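Local coordinates for protein histidine acid phosphatase (Hafnia alvei, PDB 4ARU) that belongs to branch 2 of the histidine phosphatase superfamily and is a single-chain alpha/beta protein built round a central mixed beta-sheet, at residues A[13-18]-A[333-338]. Numbering follows the deposited sequence. Where two conformers were deposited one is given.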
loop_
_atom_site.group_PDB
_atom_site.type_symbol
_atom_site.label_atom_id
_atom_site.label_comp_id
_atom_site.label_asym_id
_atom_site.label_seq_id
_atom_site.Cartn_x
_atom_site.Cartn_y
_atom_site.Cartn_z
ATOM N N VAL A 13 -8.315 -12.930 -10.460
ATOM C CA VAL A 13 -7.942 -12.045 -9.361
ATOM C C VAL A 13 -6.908 -11.043 -9.846
ATOM O O VAL A 13 -6.047 -11.377 -10.702
ATOM C CB VAL A 13 -7.352 -12.865 -8.198
ATOM C CG1 VAL A 13 -6.959 -11.980 -7.034
ATOM C CG2 VAL A 13 -8.351 -13.891 -7.732
ATOM N N VAL A 14 -6.963 -9.849 -9.279
ATOM C CA VAL A 14 -5.942 -8.830 -9.462
ATOM C C VAL A 14 -5.527 -8.374 -8.073
ATOM O O VAL A 14 -6.375 -7.933 -7.272
ATOM C CB VAL A 14 -6.440 -7.637 -10.275
ATOM C CG1 VAL A 14 -5.294 -6.621 -10.447
ATOM C CG2 VAL A 14 -7.078 -8.060 -11.565
ATOM N N ILE A 15 -4.249 -8.483 -7.769
ATOM C CA ILE A 15 -3.706 -8.184 -6.488
ATOM C C ILE A 15 -2.792 -6.976 -6.596
ATOM O O ILE A 15 -1.849 -7.014 -7.386
ATOM C CB ILE A 15 -2.888 -9.371 -5.978
ATOM C CG1 ILE A 15 -3.778 -10.638 -5.951
ATOM C CG2 ILE A 15 -2.288 -9.092 -4.613
ATOM C CD1 ILE A 15 -3.049 -11.902 -5.582
ATOM N N LEU A 16 -3.080 -5.912 -5.869
ATOM C CA LEU A 16 -2.215 -4.728 -5.820
ATOM C C LEU A 16 -1.570 -4.766 -4.454
ATOM O O LEU A 16 -2.206 -4.520 -3.414
ATOM C CB LEU A 16 -3.023 -3.424 -6.044
ATOM C CG LEU A 16 -2.159 -2.190 -5.833
ATOM C CD1 LEU A 16 -1.021 -2.091 -6.847
ATOM C CD2 LEU A 16 -2.990 -0.938 -5.926
ATOM N N SER A 17 -0.304 -5.170 -4.438
ATOM C CA SER A 17 0.416 -5.440 -3.219
ATOM C C SER A 17 1.446 -4.376 -2.919
ATOM O O SER A 17 2.183 -3.966 -3.816
ATOM C CB SER A 17 1.171 -6.760 -3.338
ATOM O OG SER A 17 1.742 -7.150 -2.107
ATOM N N ARG A 18 1.590 -3.987 -1.658
ATOM C CA ARG A 18 2.797 -3.258 -1.260
ATOM C C ARG A 18 3.956 -4.224 -1.258
ATOM O O ARG A 18 3.804 -5.415 -0.964
ATOM C CB ARG A 18 2.629 -2.668 0.112
ATOM C CG ARG A 18 3.755 -1.751 0.580
ATOM C CD ARG A 18 3.453 -1.134 1.929
ATOM N NE ARG A 18 4.588 -0.318 2.342
ATOM C CZ ARG A 18 4.958 -0.086 3.578
ATOM N NH1 ARG A 18 4.237 -0.502 4.614
ATOM N NH2 ARG A 18 6.068 0.602 3.811
ATOM N N GLY A 333 3.751 -5.893 2.468
ATOM C CA GLY A 333 3.120 -7.042 1.883
ATOM C C GLY A 333 1.599 -7.062 1.909
ATOM O O GLY A 333 0.975 -8.015 1.431
ATOM N N GLY A 334 0.970 -6.028 2.459
ATOM C CA GLY A 334 -0.502 -5.954 2.442
ATOM C C GLY A 334 -0.987 -5.623 1.054
ATOM O O GLY A 334 -0.332 -4.886 0.331
ATOM N N ALA A 335 -2.124 -6.172 0.662
ATOM C CA ALA A 335 -2.551 -6.029 -0.684
ATOM C C ALA A 335 -4.068 -5.860 -0.797
ATOM O O ALA A 335 -4.822 -6.533 -0.040
ATOM C CB ALA A 335 -2.126 -7.225 -1.491
ATOM N N LEU A 336 -4.493 -5.049 -1.763
ATOM C CA LEU A 336 -5.862 -5.069 -2.189
ATOM C C LEU A 336 -6.035 -6.212 -3.175
ATOM O O LEU A 336 -5.373 -6.263 -4.254
ATOM C CB LEU A 336 -6.254 -3.780 -2.898
ATOM C CG LEU A 336 -6.365 -2.557 -2.003
ATOM C CD1 LEU A 336 -6.502 -1.312 -2.878
ATOM C CD2 LEU A 336 -7.539 -2.745 -1.033
ATOM N N VAL A 337 -6.957 -7.088 -2.884
ATOM C CA VAL A 337 -7.238 -8.243 -3.703
ATOM C C VAL A 337 -8.610 -8.040 -4.285
ATOM O O VAL A 337 -9.628 -8.109 -3.589
ATOM C CB VAL A 337 -7.172 -9.549 -2.899
ATOM C CG1 VAL A 337 -7.476 -10.738 -3.791
ATOM C CG2 VAL A 337 -5.802 -9.691 -2.195
ATOM N N PHE A 338 -8.630 -7.850 -5.580
ATOM C CA PHE A 338 -9.853 -7.671 -6.365
ATOM C C PHE A 338 -10.207 -8.983 -7.039
ATOM O O PHE A 338 -9.381 -9.541 -7.772
ATOM C CB PHE A 338 -9.696 -6.610 -7.447
ATOM C CG PHE A 338 -9.432 -5.238 -6.949
ATOM C CD1 PHE A 338 -8.161 -4.815 -6.596
ATOM C CD2 PHE A 338 -10.468 -4.291 -7.011
ATOM C CE1 PHE A 338 -7.958 -3.544 -6.156
ATOM C CE2 PHE A 338 -10.235 -2.975 -6.615
ATOM C CZ PHE A 338 -8.965 -2.630 -6.151
HETATM O O HOH W 1 0.894 -9.505 -0.827
#
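Val14 and Phe338 bond to each other twice through their main chains, N to O each way, and Leu16 and Leu336 do the same two residues on. These are hydrogen-bonded pairs of two antiparallel neighbours in a mixed sheet, their directions 176° apart. The bond from Leu336 N to Leu16 O is the most bent, 138° at the hydrogen. A fifth bond, Arg18 N to Gly334 O at 2.9 Å, carries the pairing past the start of strand 335-338.

On the face of Ile15, Ala335 and Val337, apolar side chains meet. Ile15 CG2, anti to its backbone N, lies 3.6 Å from Ala335 CB, and Val13 CG1 meets Val337 CG1 at 3.5 Å; Tyr64 and Phe68 of helix 51-70 pack over this side. On the face of Val14, Leu16, Leu336 and Phe338, helix 264-282 packs against Val14 and Phe338.

Among polar contacts, Val14 O lies at the Phe338 ring edge, 3.7 Å from CD1. Ser17 OG donates to Arg18 O at 2.9 Å, from above the carbonyl plane, and accepts from a water that also donates to Gly333 O at 2.7 Å.

Arg18 reaches away, extended: NH1 forms a salt bridge with Glu222 and a hydrogen bond to Thr330 O, NH2 a hydrogen bond to tartaric acid. With strand 300-305 bonded along the other edge of 13-18, the main chain is held from both sides, and the guanidinium beside the tartaric acid is consistent with a pocket there.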